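Local atomic coordinates of transcriptional regulator (Saccharomonospora viridis, PDB entry 4KWA), a protein that probably binds DNA and represses transcription as a TetR-family regulator, and holds a choline ion in the ligand pocket of its C-terminal domain. Residues D97-W102 against L158-G163; T12-I17 against E54-N59; H72-A77 against L81-E86; M132-G137 against D149-R154. All coordinates share one frame; numbering follows the deposited sequence. Where two conformers were deposited one is given.

Interaction 1 (D97-W102 against L158-G163). With CHT (choline ion), chain E.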
loop_
_atom_site.group_PDB
_atom_site.type_symbol
_atom_site.label_atom_id
_atom_site.label_comp_id
_atom_site.label_asym_id
_atom_site.label_seq_id
_atom_site.Cartn_x
_atom_site.Cartn_y
_atom_site.Cartn_z
ATOM N N ASP A 97 7.205 -11.300 -5.512
ATOM C CA ASP A 97 6.917 -10.641 -6.806
ATOM C C ASP A 97 5.484 -10.201 -6.910
ATOM O O ASP A 97 5.169 -9.121 -7.456
ATOM C CB ASP A 97 7.260 -11.586 -7.951
ATOM C CG ASP A 97 8.762 -11.747 -8.171
ATOM O OD1 ASP A 97 9.553 -11.003 -7.622
ATOM O OD2 ASP A 97 9.141 -12.698 -8.859
ATOM N N GLU A 98 4.551 -11.053 -6.472
ATOM C CA GLU A 98 3.164 -10.657 -6.506
ATOM C C GLU A 98 2.957 -9.389 -5.713
ATOM O O GLU A 98 2.332 -8.446 -6.209
ATOM C CB GLU A 98 2.268 -11.808 -6.049
ATOM C CG GLU A 98 2.269 -12.967 -7.037
ATOM C CD GLU A 98 1.367 -14.114 -6.586
ATOM O OE1 GLU A 98 0.848 -14.060 -5.473
ATOM O OE2 GLU A 98 1.126 -15.045 -7.347
ATOM N N TRP A 99 3.569 -9.309 -4.507
ATOM C CA TRP A 99 3.470 -8.096 -3.762
ATOM C C TRP A 99 3.982 -6.921 -4.540
ATOM O O TRP A 99 3.370 -5.864 -4.517
ATOM C CB TRP A 99 4.184 -8.220 -2.399
ATOM C CG TRP A 99 3.330 -8.827 -1.306
ATOM C CD1 TRP A 99 3.099 -10.120 -1.079
ATOM C CD2 TRP A 99 2.483 -8.100 -0.384
ATOM N NE1 TRP A 99 2.195 -10.289 -0.033
ATOM C CE2 TRP A 99 1.809 -9.054 0.418
ATOM C CE3 TRP A 99 2.225 -6.757 -0.162
ATOM C CZ2 TRP A 99 0.912 -8.693 1.475
ATOM C CZ3 TRP A 99 1.341 -6.388 0.910
ATOM C CH2 TRP A 99 0.700 -7.365 1.719
ATOM N N SER A 100 5.134 -7.102 -5.179
ATOM C CA SER A 100 5.754 -6.039 -5.972
ATOM C C SER A 100 4.787 -5.493 -7.009
ATOM O O SER A 100 4.751 -4.291 -7.259
ATOM C CB SER A 100 7.041 -6.515 -6.669
ATOM O OG SER A 100 8.078 -6.874 -5.759
ATOM N N VAL A 101 4.029 -6.384 -7.644
ATOM C CA VAL A 101 3.082 -6.005 -8.639
ATOM C C VAL A 101 1.842 -5.348 -8.013
ATOM O O VAL A 101 1.359 -4.337 -8.571
ATOM C CB VAL A 101 2.669 -7.199 -9.469
ATOM C CG1 VAL A 101 1.520 -6.802 -10.400
ATOM C CG2 VAL A 101 3.902 -7.685 -10.222
ATOM N N TRP A 102 1.320 -5.927 -6.923
ATOM C CA TRP A 102 0.147 -5.319 -6.253
ATOM C C TRP A 102 0.394 -3.904 -5.796
ATOM O O TRP A 102 -0.507 -3.056 -6.021
ATOM C CB TRP A 102 -0.574 -6.175 -5.199
ATOM C CG TRP A 102 -1.126 -7.457 -5.785
ATOM C CD1 TRP A 102 -0.692 -8.710 -5.496
ATOM C CD2 TRP A 102 -2.168 -7.600 -6.788
ATOM N NE1 TRP A 102 -1.405 -9.644 -6.235
ATOM C CE2 TRP A 102 -2.285 -8.983 -7.060
ATOM C CE3 TRP A 102 -2.961 -6.682 -7.544
ATOM C CZ2 TRP A 102 -3.220 -9.491 -7.960
ATOM C CZ3 TRP A 102 -3.910 -7.183 -8.435
ATOM C CH2 TRP A 102 -4.015 -8.587 -8.654
ATOM N N LEU A 158 -4.575 -4.593 7.745
ATOM C CA LEU A 158 -3.383 -4.850 8.549
ATOM C C LEU A 158 -2.348 -5.575 7.679
ATOM O O LEU A 158 -1.176 -5.247 7.621
ATOM C CB LEU A 158 -3.760 -5.636 9.781
ATOM C CG LEU A 158 -2.614 -6.000 10.737
ATOM C CD1 LEU A 158 -1.847 -4.770 11.209
ATOM C CD2 LEU A 158 -3.105 -6.758 11.945
ATOM N N ILE A 159 -2.839 -6.562 6.963
ATOM C CA ILE A 159 -1.972 -7.306 6.098
ATOM C C ILE A 159 -1.291 -6.444 5.091
ATOM O O ILE A 159 -0.073 -6.566 4.885
ATOM C CB ILE A 159 -2.712 -8.462 5.407
ATOM C CG1 ILE A 159 -3.066 -9.558 6.418
ATOM C CG2 ILE A 159 -1.897 -8.919 4.176
ATOM C CD1 ILE A 159 -4.067 -10.566 5.929
ATOM N N ASP A 160 -2.052 -5.647 4.350
ATOM C CA ASP A 160 -1.455 -4.726 3.319
ATOM C C ASP A 160 -0.418 -3.722 3.914
ATOM O O ASP A 160 0.660 -3.522 3.394
ATOM C CB ASP A 160 -2.573 -3.982 2.614
ATOM C CG ASP A 160 -3.332 -4.837 1.667
ATOM O OD1 ASP A 160 -2.839 -5.883 1.278
ATOM O OD2 ASP A 160 -4.375 -4.436 1.280
ATOM N N GLY A 161 -0.736 -3.144 5.056
ATOM C CA GLY A 161 0.152 -2.271 5.740
ATOM C C GLY A 161 1.480 -2.880 6.185
ATOM O O GLY A 161 2.552 -2.264 6.101
ATOM N N LEU A 162 1.399 -4.061 6.725
ATOM C CA LEU A 162 2.569 -4.804 7.152
ATOM C C LEU A 162 3.352 -5.158 5.957
ATOM O O LEU A 162 4.608 -5.020 6.001
ATOM C CB LEU A 162 2.152 -6.052 7.980
ATOM C CG LEU A 162 1.536 -5.713 9.367
ATOM C CD1 LEU A 162 0.967 -7.032 9.861
ATOM C CD2 LEU A 162 2.647 -5.205 10.293
ATOM N N GLY A 163 2.714 -5.489 4.834
ATOM C CA GLY A 163 3.518 -5.865 3.667
ATOM C C GLY A 163 4.357 -4.789 3.095
ATOM O O GLY A 163 5.481 -4.983 2.673
HETATM C C4 CHT E . -4.590 -8.704 -2.409
HETATM C C5 CHT E . -3.338 -9.574 -2.283
HETATM C C6 CHT E . -1.874 -7.686 -1.628
HETATM C C7 CHT E . -1.045 -9.920 -1.700
HETATM C C8 CHT E . -2.670 -9.208 0.024
HETATM O O6 CHT E . -5.243 -9.108 -3.622
HETATM N N1 CHT E . -2.247 -9.090 -1.390
#
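Trp99 alone spans the gap between the helices, setting its indole rim against the backbone of 158-163 in van der Waals contact. CH2 of Trp99 lies 3.4 Å from the carbonyl O of Ile159, and CZ3 lies 3.6 Å from CA of Gly163, where no side chain bars the ring. In the ring plane, at the edge, stand CA of Asp160 and CG2 of Ile159, the methyl 3.9 Å from CH2 of Trp99.

The second kind of contact is with choline, whose methyl C7 sits over one face of Trp99, displaced toward the rim, 3.7 Å from CE2, while C5 lies over a face of Trp102. Aromatic faces suit a quaternary ammonium, which has no N-H to donate. Asp160 adds a carboxylate, its OD1 3.6 Å from C6 of the choline, so its negative charge probably balances the cation. Indole NE1 is bonded to the carbonyl O of Gln88, which would help set the rotation of the ring.

The axes of segments 97-102 and 158-163, on helices 94-109 and 148-168, cross at 100°, 11.9 Å apart at their closest. Helix 175-190 backs Ile159, helix 48-71 flanks Trp102, and Leu158 and Leu162 pack on the second subunit.

Interaction 2 (T12-I17 against E54-N59). With EDO (1,2-ethanediol), chain D.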
loop_
_atom_site.group_PDB
_atom_site.type_symbol
_atom_site.label_atom_id
_atom_site.label_comp_id
_atom_site.label_asym_id
_atom_site.label_seq_id
_atom_site.Cartn_x
_atom_site.Cartn_y
_atom_site.Cartn_z
ATOM N N THR A 12 6.631 -14.024 -18.443
ATOM C CA THR A 12 7.843 -13.207 -18.552
ATOM C C THR A 12 7.534 -11.751 -18.141
ATOM O O THR A 12 8.262 -11.169 -17.280
ATOM C CB THR A 12 8.489 -13.341 -19.964
ATOM O OG1 THR A 12 8.873 -14.695 -20.203
ATOM C CG2 THR A 12 9.668 -12.484 -20.095
ATOM N N ALA A 13 6.478 -11.153 -18.742
ATOM C CA ALA A 13 6.070 -9.773 -18.360
ATOM C C ALA A 13 5.809 -9.589 -16.889
ATOM O O ALA A 13 6.266 -8.591 -16.314
ATOM C CB ALA A 13 4.891 -9.277 -19.189
ATOM N N TRP A 14 5.139 -10.559 -16.225
ATOM C CA TRP A 14 4.866 -10.478 -14.785
ATOM C C TRP A 14 6.096 -10.341 -13.925
ATOM O O TRP A 14 6.232 -9.418 -13.100
ATOM C CB TRP A 14 4.095 -11.725 -14.307
ATOM C CG TRP A 14 3.705 -11.679 -12.828
ATOM C CD1 TRP A 14 4.344 -12.281 -11.730
ATOM C CD2 TRP A 14 2.553 -11.006 -12.298
ATOM N NE1 TRP A 14 3.644 -11.960 -10.574
ATOM C CE2 TRP A 14 2.537 -11.212 -10.904
ATOM C CE3 TRP A 14 1.554 -10.237 -12.876
ATOM C CZ2 TRP A 14 1.529 -10.676 -10.067
ATOM C CZ3 TRP A 14 0.527 -9.706 -12.049
ATOM C CH2 TRP A 14 0.533 -9.949 -10.640
ATOM N N ARG A 15 7.072 -11.192 -14.240
ATOM C CA ARG A 15 8.349 -11.212 -13.553
ATOM C C ARG A 15 9.182 -9.926 -13.762
ATOM O O ARG A 15 9.682 -9.337 -12.784
ATOM C CB ARG A 15 9.096 -12.492 -13.936
ATOM C CG ARG A 15 10.424 -12.682 -13.198
ATOM C CD ARG A 15 11.143 -13.932 -13.560
ATOM N NE ARG A 15 11.299 -14.210 -14.979
ATOM C CZ ARG A 15 10.481 -15.037 -15.603
ATOM N NH1 ARG A 15 9.478 -15.563 -14.914
ATOM N NH2 ARG A 15 10.595 -15.269 -16.864
ATOM N N LEU A 16 9.197 -9.442 -15.007
ATOM C CA LEU A 16 9.884 -8.212 -15.323
ATOM C C LEU A 16 9.225 -6.990 -14.656
ATOM O O LEU A 16 9.913 -6.125 -14.092
ATOM C CB LEU A 16 10.006 -8.066 -16.833
ATOM C CG LEU A 16 10.846 -9.063 -17.638
ATOM C CD1 LEU A 16 10.858 -8.725 -19.142
ATOM C CD2 LEU A 16 12.254 -9.015 -17.030
ATOM N N ILE A 17 7.920 -6.979 -14.669
ATOM C CA ILE A 17 7.143 -5.890 -14.068
ATOM C C ILE A 17 7.404 -5.899 -12.528
ATOM O O ILE A 17 7.610 -4.879 -11.921
ATOM C CB ILE A 17 5.647 -6.075 -14.396
ATOM C CG1 ILE A 17 5.385 -5.727 -15.866
ATOM C CG2 ILE A 17 4.779 -5.170 -13.487
ATOM C CD1 ILE A 17 4.062 -6.179 -16.428
ATOM N N GLU A 54 -3.708 -8.303 -18.603
ATOM C CA GLU A 54 -3.853 -9.763 -18.819
ATOM C C GLU A 54 -2.930 -10.586 -17.936
ATOM O O GLU A 54 -3.249 -11.750 -17.498
ATOM C CB GLU A 54 -3.667 -10.078 -20.306
ATOM C CG GLU A 54 -4.739 -9.446 -21.218
ATOM C CD GLU A 54 -6.180 -9.878 -20.861
ATOM O OE1 GLU A 54 -6.328 -11.002 -20.310
ATOM O OE2 GLU A 54 -7.163 -9.122 -21.142
ATOM N N ALA A 55 -1.801 -9.956 -17.577
ATOM C CA ALA A 55 -0.848 -10.606 -16.648
ATOM C C ALA A 55 -1.466 -10.643 -15.244
ATOM O O ALA A 55 -1.369 -11.673 -14.522
ATOM C CB ALA A 55 0.503 -9.814 -16.582
ATOM N N LEU A 56 -2.198 -9.612 -14.913
ATOM C CA LEU A 56 -2.829 -9.548 -13.572
ATOM C C LEU A 56 -3.950 -10.618 -13.552
ATOM O O LEU A 56 -4.128 -11.333 -12.566
ATOM C CB LEU A 56 -3.476 -8.211 -13.339
ATOM C CG LEU A 56 -2.516 -7.055 -13.186
ATOM C CD1 LEU A 56 -3.254 -5.738 -13.228
ATOM C CD2 LEU A 56 -1.801 -7.178 -11.871
ATOM N N ARG A 57 -4.719 -10.690 -14.612
ATOM C CA ARG A 57 -5.803 -11.652 -14.633
ATOM C C ARG A 57 -5.275 -13.067 -14.471
ATOM O O ARG A 57 -5.808 -13.873 -13.680
ATOM C CB ARG A 57 -6.579 -11.544 -15.931
ATOM C CG ARG A 57 -7.968 -12.193 -15.911
ATOM C CD ARG A 57 -8.627 -12.187 -17.280
ATOM N NE ARG A 57 -8.458 -10.923 -18.024
ATOM C CZ ARG A 57 -9.126 -9.804 -17.802
ATOM N NH1 ARG A 57 -8.937 -8.748 -18.592
ATOM N NH2 ARG A 57 -10.046 -9.771 -16.853
ATOM N N ARG A 58 -4.183 -13.364 -15.184
ATOM C CA ARG A 58 -3.585 -14.699 -15.086
ATOM C C ARG A 58 -3.054 -14.964 -13.677
ATOM O O ARG A 58 -3.205 -16.060 -13.100
ATOM C CB ARG A 58 -2.446 -14.902 -16.136
ATOM C CG ARG A 58 -1.879 -16.328 -16.104
ATOM C CD ARG A 58 -0.702 -16.457 -17.111
ATOM N NE ARG A 58 0.142 -17.610 -16.784
ATOM C CZ ARG A 58 1.223 -17.589 -16.008
ATOM N NH1 ARG A 58 1.666 -16.451 -15.441
ATOM N NH2 ARG A 58 1.879 -18.736 -15.797
ATOM N N ASN A 59 -2.464 -13.959 -13.062
ATOM C CA ASN A 59 -1.932 -14.189 -11.756
ATOM C C ASN A 59 -2.999 -14.332 -10.710
ATOM O O ASN A 59 -2.815 -15.079 -9.746
ATOM C CB ASN A 59 -0.961 -13.067 -11.397
ATOM C CG ASN A 59 -0.498 -13.180 -9.998
ATOM O OD1 ASN A 59 -1.193 -12.668 -9.080
ATOM N ND2 ASN A 59 0.494 -14.022 -9.782
HETATM C C1 EDO D . 14.094 -11.930 -14.568
HETATM O O1 EDO D . 13.602 -12.567 -15.871
HETATM C C2 EDO D . 13.460 -10.587 -14.177
HETATM O O2 EDO D . 14.250 -9.348 -14.008
#
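Trp14 reaches from helix 2-20 to helix 48-71, with Ala55, Leu56 and Asn59 arranged round its indole. From CB the side chain turns with CG anti to the backbone N (chi1 -177°), which carries the ring there. CE3 comes first to Ala55, 3.6 Å from its carbonyl O and 3.9 Å from its CB; the small methyl lies in the ring plane and lets CA of Trp14 and CA of Ala55 approach to 6.0 Å. Farther out, CZ3 meets CD2 of Leu56 at the ring edge, at 3.4 Å, the side chains crossing at about a right angle. NE1 and CE2 lie near ND2 of Asn59, CH2 and CZ2 beneath its CB and CG. This CB makes a CH-pi contact 3.6 Å from the centroid of the six-membered ring, and the amide stacks on the indole with the planes 13° apart, CG of Asn59 being 3.2 Å from CZ2.

Lying nearly parallel to the indole, the flat amide can still bond through ND2 to OE2 of Glu98 on helix 94-109, whereas OD1 is buried with no partner. Chiefly apolar, the contact joins the first helix of the DNA-binding domain to helix 48-71, with the Asn59 amide as its main polar side-chain group.

Interaction 3 (H72-A77 against L81-E86)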
loop_
_atom_site.group_PDB
_atom_site.type_symbol
_atom_site.label_atom_id
_atom_site.label_comp_id
_atom_site.label_asym_id
_atom_site.label_seq_id
_atom_site.Cartn_x
_atom_site.Cartn_y
_atom_site.Cartn_z
ATOM N N HIS A 72 -7.710 -27.111 0.949
ATOM C CA HIS A 72 -8.855 -28.096 0.814
ATOM C C HIS A 72 -8.883 -29.220 1.836
ATOM O O HIS A 72 -9.950 -29.790 2.125
ATOM C CB HIS A 72 -9.036 -28.637 -0.589
ATOM C CG HIS A 72 -8.164 -29.795 -0.919
ATOM N ND1 HIS A 72 -6.799 -29.676 -1.083
ATOM C CD2 HIS A 72 -8.478 -31.080 -1.211
ATOM C CE1 HIS A 72 -6.303 -30.859 -1.417
ATOM N NE2 HIS A 72 -7.300 -31.726 -1.500
ATOM N N THR A 73 -7.726 -29.547 2.397
ATOM C CA THR A 73 -7.753 -30.591 3.460
ATOM C C THR A 73 -7.877 -29.993 4.905
ATOM O O THR A 73 -7.656 -30.716 5.910
ATOM C CB THR A 73 -6.512 -31.493 3.479
ATOM O OG1 THR A 73 -5.406 -30.704 3.917
ATOM C CG2 THR A 73 -6.227 -32.211 2.148
ATOM N N ILE A 74 -8.161 -28.686 5.022
ATOM C CA ILE A 74 -8.247 -28.047 6.330
ATOM C C ILE A 74 -9.646 -27.694 6.792
ATOM O O ILE A 74 -10.257 -26.762 6.263
ATOM C CB ILE A 74 -7.421 -26.747 6.317
ATOM C CG1 ILE A 74 -6.059 -27.044 5.675
ATOM C CG2 ILE A 74 -7.260 -26.241 7.727
ATOM C CD1 ILE A 74 -5.189 -28.071 6.392
ATOM N N ALA A 75 -10.159 -28.389 7.801
ATOM C CA ALA A 75 -11.554 -28.104 8.282
ATOM C C ALA A 75 -11.623 -27.167 9.479
ATOM O O ALA A 75 -12.656 -26.493 9.678
ATOM C CB ALA A 75 -12.312 -29.409 8.600
ATOM N N ASP A 76 -10.567 -27.118 10.294
ATOM C CA ASP A 76 -10.568 -26.271 11.498
ATOM C C ASP A 76 -10.411 -24.798 11.054
ATOM O O ASP A 76 -9.467 -24.453 10.342
ATOM C CB ASP A 76 -9.467 -26.670 12.472
ATOM C CG ASP A 76 -9.562 -25.888 13.777
ATOM O OD1 ASP A 76 -10.185 -26.407 14.714
ATOM O OD2 ASP A 76 -9.148 -24.728 13.827
ATOM N N ALA A 77 -11.308 -23.897 11.435
ATOM C CA ALA A 77 -11.189 -22.552 10.929
ATOM C C ALA A 77 -9.946 -21.788 11.463
ATOM O O ALA A 77 -9.437 -20.952 10.782
ATOM C CB ALA A 77 -12.497 -21.761 11.180
ATOM N N LEU A 81 -7.602 -19.992 8.758
ATOM C CA LEU A 81 -7.239 -18.542 8.851
ATOM C C LEU A 81 -5.705 -18.391 8.920
ATOM O O LEU A 81 -5.114 -17.574 8.198
ATOM C CB LEU A 81 -7.965 -17.913 10.013
ATOM C CG LEU A 81 -7.920 -16.405 10.003
ATOM C CD1 LEU A 81 -8.594 -15.824 8.768
ATOM C CD2 LEU A 81 -8.520 -15.824 11.290
ATOM N N VAL A 82 -5.046 -19.209 9.716
ATOM C CA VAL A 82 -3.567 -19.193 9.806
ATOM C C VAL A 82 -2.924 -19.488 8.452
ATOM O O VAL A 82 -2.009 -18.779 8.065
ATOM C CB VAL A 82 -3.013 -20.156 10.895
ATOM C CG1 VAL A 82 -1.486 -20.282 10.810
ATOM C CG2 VAL A 82 -3.420 -19.676 12.295
ATOM N N ARG A 83 -3.434 -20.458 7.710
ATOM C CA ARG A 83 -2.887 -20.745 6.389
ATOM C C ARG A 83 -3.150 -19.638 5.388
ATOM O O ARG A 83 -2.302 -19.247 4.659
ATOM C CB ARG A 83 -3.465 -22.011 5.836
ATOM C CG ARG A 83 -2.711 -23.219 6.242
ATOM C CD ARG A 83 -3.569 -24.438 6.077
ATOM N NE ARG A 83 -3.004 -25.523 6.831
ATOM C CZ ARG A 83 -2.096 -26.347 6.368
ATOM N NH1 ARG A 83 -1.653 -27.282 7.160
ATOM N NH2 ARG A 83 -1.660 -26.245 5.128
ATOM N N LEU A 84 -4.362 -19.159 5.382
ATOM C CA LEU A 84 -4.755 -18.039 4.548
ATOM C C LEU A 84 -3.849 -16.855 4.713
ATOM O O LEU A 84 -3.529 -16.235 3.735
ATOM C CB LEU A 84 -6.190 -17.571 4.810
ATOM C CG LEU A 84 -7.257 -18.349 4.105
ATOM C CD1 LEU A 84 -8.644 -17.959 4.631
ATOM C CD2 LEU A 84 -7.129 -18.134 2.570
ATOM N N VAL A 85 -3.510 -16.519 5.946
ATOM C CA VAL A 85 -2.660 -15.382 6.255
ATOM C C VAL A 85 -1.253 -15.695 5.825
ATOM O O VAL A 85 -0.615 -14.843 5.182
ATOM C CB VAL A 85 -2.831 -14.972 7.744
ATOM C CG1 VAL A 85 -1.773 -13.980 8.147
ATOM C CG2 VAL A 85 -4.238 -14.403 7.987
ATOM N N GLU A 86 -0.807 -16.954 6.010
ATOM C CA GLU A 86 0.513 -17.385 5.580
ATOM C C GLU A 86 0.731 -17.179 4.030
ATOM O O GLU A 86 1.836 -16.829 3.543
ATOM C CB GLU A 86 0.756 -18.861 5.983
ATOM C CG GLU A 86 2.100 -19.416 5.495
ATOM C CD GLU A 86 3.295 -18.880 6.291
ATOM O OE1 GLU A 86 3.131 -18.461 7.472
ATOM O OE2 GLU A 86 4.442 -18.923 5.761
#
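Ile74 and Arg83 meet at about a right angle, the isoleucine laying its CD1 methyl over one face of the guanidinium. CD1 stands 3.3 Å above that plane, displaced toward the rim, and is nearest to NE of Arg83 at 3.4 Å, with CZ following at 3.5 Å. Behind it, CG1 touches CD of Arg83 at 3.6 Å, so the methylene part of the arginine is packed as well as its flat end. Arg83 comes forward with its chain extended from CG to NE, and Ile74 places CG1 anti to its own carbonyl carbon (chi1 -46°), which carries CG1 and CD1 to Arg83.

Arginine suits this partly exposed place because the face of its guanidinium accepts a hydrocarbon while its N-H groups, lying in the plane, can point past the methyl to an acid. NH2 forms a salt bridge with Glu70.

The other link is a backbone bond in the first turn of helix 77-86, from Leu81 N to Ala77 O, 2.9 Å long and nearly straight at 172°. Asp76 is the N-cap of this helix, its OD2 bonded to the N of Arg78.

Segment 72-77 leads from helix 48-71 into helix 77-86, at the start of the helical, BetI-type C-terminal part, and Gln140 bonds to the backbone of Ala75 and Ala77. Leu81 touches Thr133 of helix 113-139 and Ile190 of helix 175-190, and Leu84 packs against helices 48-71 and 113-139.

Interaction 4 (M132-G137 against D149-R154)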
loop_
_atom_site.group_PDB
_atom_site.type_symbol
_atom_site.label_atom_id
_atom_site.label_comp_id
_atom_site.label_asym_id
_atom_site.label_seq_id
_atom_site.Cartn_x
_atom_site.Cartn_y
_atom_site.Cartn_z
HETATM N N MSE A 132 -15.912 -15.230 5.514
HETATM C CA MSE A 132 -16.515 -16.524 5.609
HETATM C C MSE A 132 -15.752 -17.352 6.576
HETATM O O MSE A 132 -16.366 -18.138 7.306
HETATM C CB MSE A 132 -16.618 -17.187 4.245
HETATM C CG MSE A 132 -17.184 -18.579 4.366
HETATM SE SE MSE A 132 -16.939 -19.413 2.583
HETATM C CE MSE A 132 -14.989 -19.791 2.351
ATOM N N THR A 133 -14.419 -17.246 6.580
ATOM C CA THR A 133 -13.623 -18.047 7.539
ATOM C C THR A 133 -13.915 -17.673 9.013
ATOM O O THR A 133 -14.021 -18.520 9.915
ATOM C CB THR A 133 -12.175 -17.879 7.187
ATOM O OG1 THR A 133 -12.079 -18.238 5.777
ATOM C CG2 THR A 133 -11.222 -18.807 8.060
ATOM N N ILE A 134 -14.014 -16.372 9.241
ATOM C CA ILE A 134 -14.386 -15.860 10.540
ATOM C C ILE A 134 -15.711 -16.424 10.996
ATOM O O ILE A 134 -15.757 -16.935 12.130
ATOM C CB ILE A 134 -14.315 -14.313 10.566
ATOM C CG1 ILE A 134 -12.839 -13.923 10.421
ATOM C CG2 ILE A 134 -14.886 -13.767 11.847
ATOM C CD1 ILE A 134 -12.643 -12.480 9.981
ATOM N N ARG A 135 -16.766 -16.360 10.160
ATOM C CA ARG A 135 -18.069 -16.891 10.558
ATOM C C ARG A 135 -18.025 -18.414 10.774
ATOM O O ARG A 135 -18.710 -18.975 11.611
ATOM C CB ARG A 135 -19.135 -16.509 9.491
ATOM C CG ARG A 135 -19.274 -15.010 9.358
ATOM C CD ARG A 135 -20.323 -14.643 8.299
ATOM N NE ARG A 135 -20.411 -13.231 7.927
ATOM C CZ ARG A 135 -19.978 -12.768 6.748
ATOM N NH1 ARG A 135 -19.500 -13.636 5.783
ATOM N NH2 ARG A 135 -20.123 -11.509 6.476
ATOM N N THR A 136 -17.183 -19.140 10.053
ATOM C CA THR A 136 -17.110 -20.572 10.388
ATOM C C THR A 136 -16.488 -20.800 11.801
ATOM O O THR A 136 -17.004 -21.642 12.567
ATOM C CB THR A 136 -16.304 -21.356 9.316
ATOM O OG1 THR A 136 -16.852 -21.139 8.033
ATOM C CG2 THR A 136 -16.292 -22.837 9.541
ATOM N N GLY A 137 -15.375 -20.149 12.086
ATOM C CA GLY A 137 -14.699 -20.288 13.406
ATOM C C GLY A 137 -15.637 -19.830 14.520
ATOM O O GLY A 137 -15.582 -20.326 15.671
ATOM N N ASP A 149 -17.489 -8.660 8.969
ATOM C CA ASP A 149 -17.147 -7.761 7.908
ATOM C C ASP A 149 -16.109 -6.681 8.403
ATOM O O ASP A 149 -15.173 -6.321 7.674
ATOM C CB ASP A 149 -18.457 -7.047 7.490
ATOM C CG ASP A 149 -19.313 -7.841 6.517
ATOM O OD1 ASP A 149 -19.014 -7.781 5.315
ATOM O OD2 ASP A 149 -20.377 -8.379 6.897
ATOM N N GLU A 150 -16.345 -6.118 9.575
ATOM C CA GLU A 150 -15.421 -5.106 10.133
ATOM C C GLU A 150 -14.071 -5.749 10.361
ATOM O O GLU A 150 -13.021 -5.132 10.053
ATOM C CB GLU A 150 -15.941 -4.503 11.455
ATOM C CG GLU A 150 -17.095 -3.512 11.331
ATOM C CD GLU A 150 -16.728 -2.119 10.751
ATOM O OE1 GLU A 150 -17.603 -1.232 10.892
ATOM O OE2 GLU A 150 -15.616 -1.859 10.186
ATOM N N LEU A 151 -14.106 -6.999 10.842
ATOM C CA LEU A 151 -12.907 -7.777 11.090
ATOM C C LEU A 151 -12.199 -8.126 9.793
ATOM O O LEU A 151 -10.994 -8.047 9.752
ATOM C CB LEU A 151 -13.216 -9.008 11.942
ATOM C CG LEU A 151 -11.996 -9.912 12.202
ATOM C CD1 LEU A 151 -10.836 -9.099 12.770
ATOM C CD2 LEU A 151 -12.339 -11.037 13.179
ATOM N N ALA A 152 -12.896 -8.667 8.763
ATOM C CA ALA A 152 -12.260 -8.845 7.468
ATOM C C ALA A 152 -11.611 -7.522 6.972
ATOM O O ALA A 152 -10.571 -7.538 6.401
ATOM C CB ALA A 152 -13.274 -9.305 6.448
ATOM N N THR A 153 -12.291 -6.396 7.112
ATOM C CA THR A 153 -11.740 -5.037 6.762
ATOM C C THR A 153 -10.479 -4.769 7.490
ATOM O O THR A 153 -9.453 -4.381 6.880
ATOM C CB THR A 153 -12.769 -3.947 7.039
ATOM O OG1 THR A 153 -13.748 -3.981 5.988
ATOM C CG2 THR A 153 -12.147 -2.567 6.971
ATOM N N ARG A 154 -10.514 -4.986 8.789
ATOM C CA ARG A 154 -9.292 -4.798 9.584
ATOM C C ARG A 154 -8.181 -5.726 9.245
ATOM O O ARG A 154 -7.046 -5.263 9.107
ATOM C CB ARG A 154 -9.620 -4.867 11.061
ATOM C CG ARG A 154 -8.571 -4.515 12.055
ATOM C CD ARG A 154 -9.056 -4.183 13.479
ATOM N NE ARG A 154 -9.927 -3.006 13.521
ATOM C CZ ARG A 154 -10.608 -2.532 14.551
ATOM N NH1 ARG A 154 -11.355 -1.399 14.374
ATOM N NH2 ARG A 154 -10.539 -3.140 15.721
HETATM O O HOH W 1 -19.535 -10.530 4.291
#
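Ile134 presses its terminal methyl into Leu151, CD1 lying 3.5 Å from CG, a tight fit for two carbons, and equally near CD2. CG2 of Ile134 also faces CD2 of Leu151, at 4.0 Å, so both branches of the isoleucine are used. The leucine turns toward them with its CG anti to the backbone N. Ala152, too small to hold the helices apart, lets CD1 of Ile134 settle 4.0 Å from its backbone N.

Nearer the surface, Arg135 extends to Asp149. OD2 of Asp149 is in the guanidinium plane, at its edge, 3.2 Å from NH2 of Arg135, but the carboxylate is turned 65° from that plane and the bond is weak, bent to 121°. A long arginine suits this exposed edge, since it can reach the shorter Asp149.

Segments 132-137 and 149-154 cross at 128°, 9.7 Å apart, on helices 113-139 and 148-168 of the all-helical C-terminal domain of a TetR-family protein. Tyr127 positions Asp149 through a bond between its hydroxyl and OD1. Leu151 is backed by Phe185 and Ile190 of helix 175-190. On helix 148-168, Thr153 bonds to Lys170 of the second subunit, and Glu150 and Arg154 both bond to His181 of that subunit.

How the interactions relate
Interactions 1 and 2 are buried, each built on one tryptophan, and they adjoin: Val101 of interaction 1 packs on Trp14 and Leu56 of interaction 2. Where they touch, helix 94-109 of the ligand-binding domain meets helices 2-20 and 48-71. Interaction 1 differs in enclosing a cation, so it adds a carboxylate to its aromatic surfaces. Interactions 3 and 4 lie on the far side of the chain's centre from interaction 2, and touch where Ala77 packs on Gly137. Interaction 3 is only partly buried, whereas interaction 4 is buried with an exposed edge; both mix aliphatic packing with an arginine near the surface. Helix 148-168 serves interactions 1 and 4, and beside both it meets the second subunit.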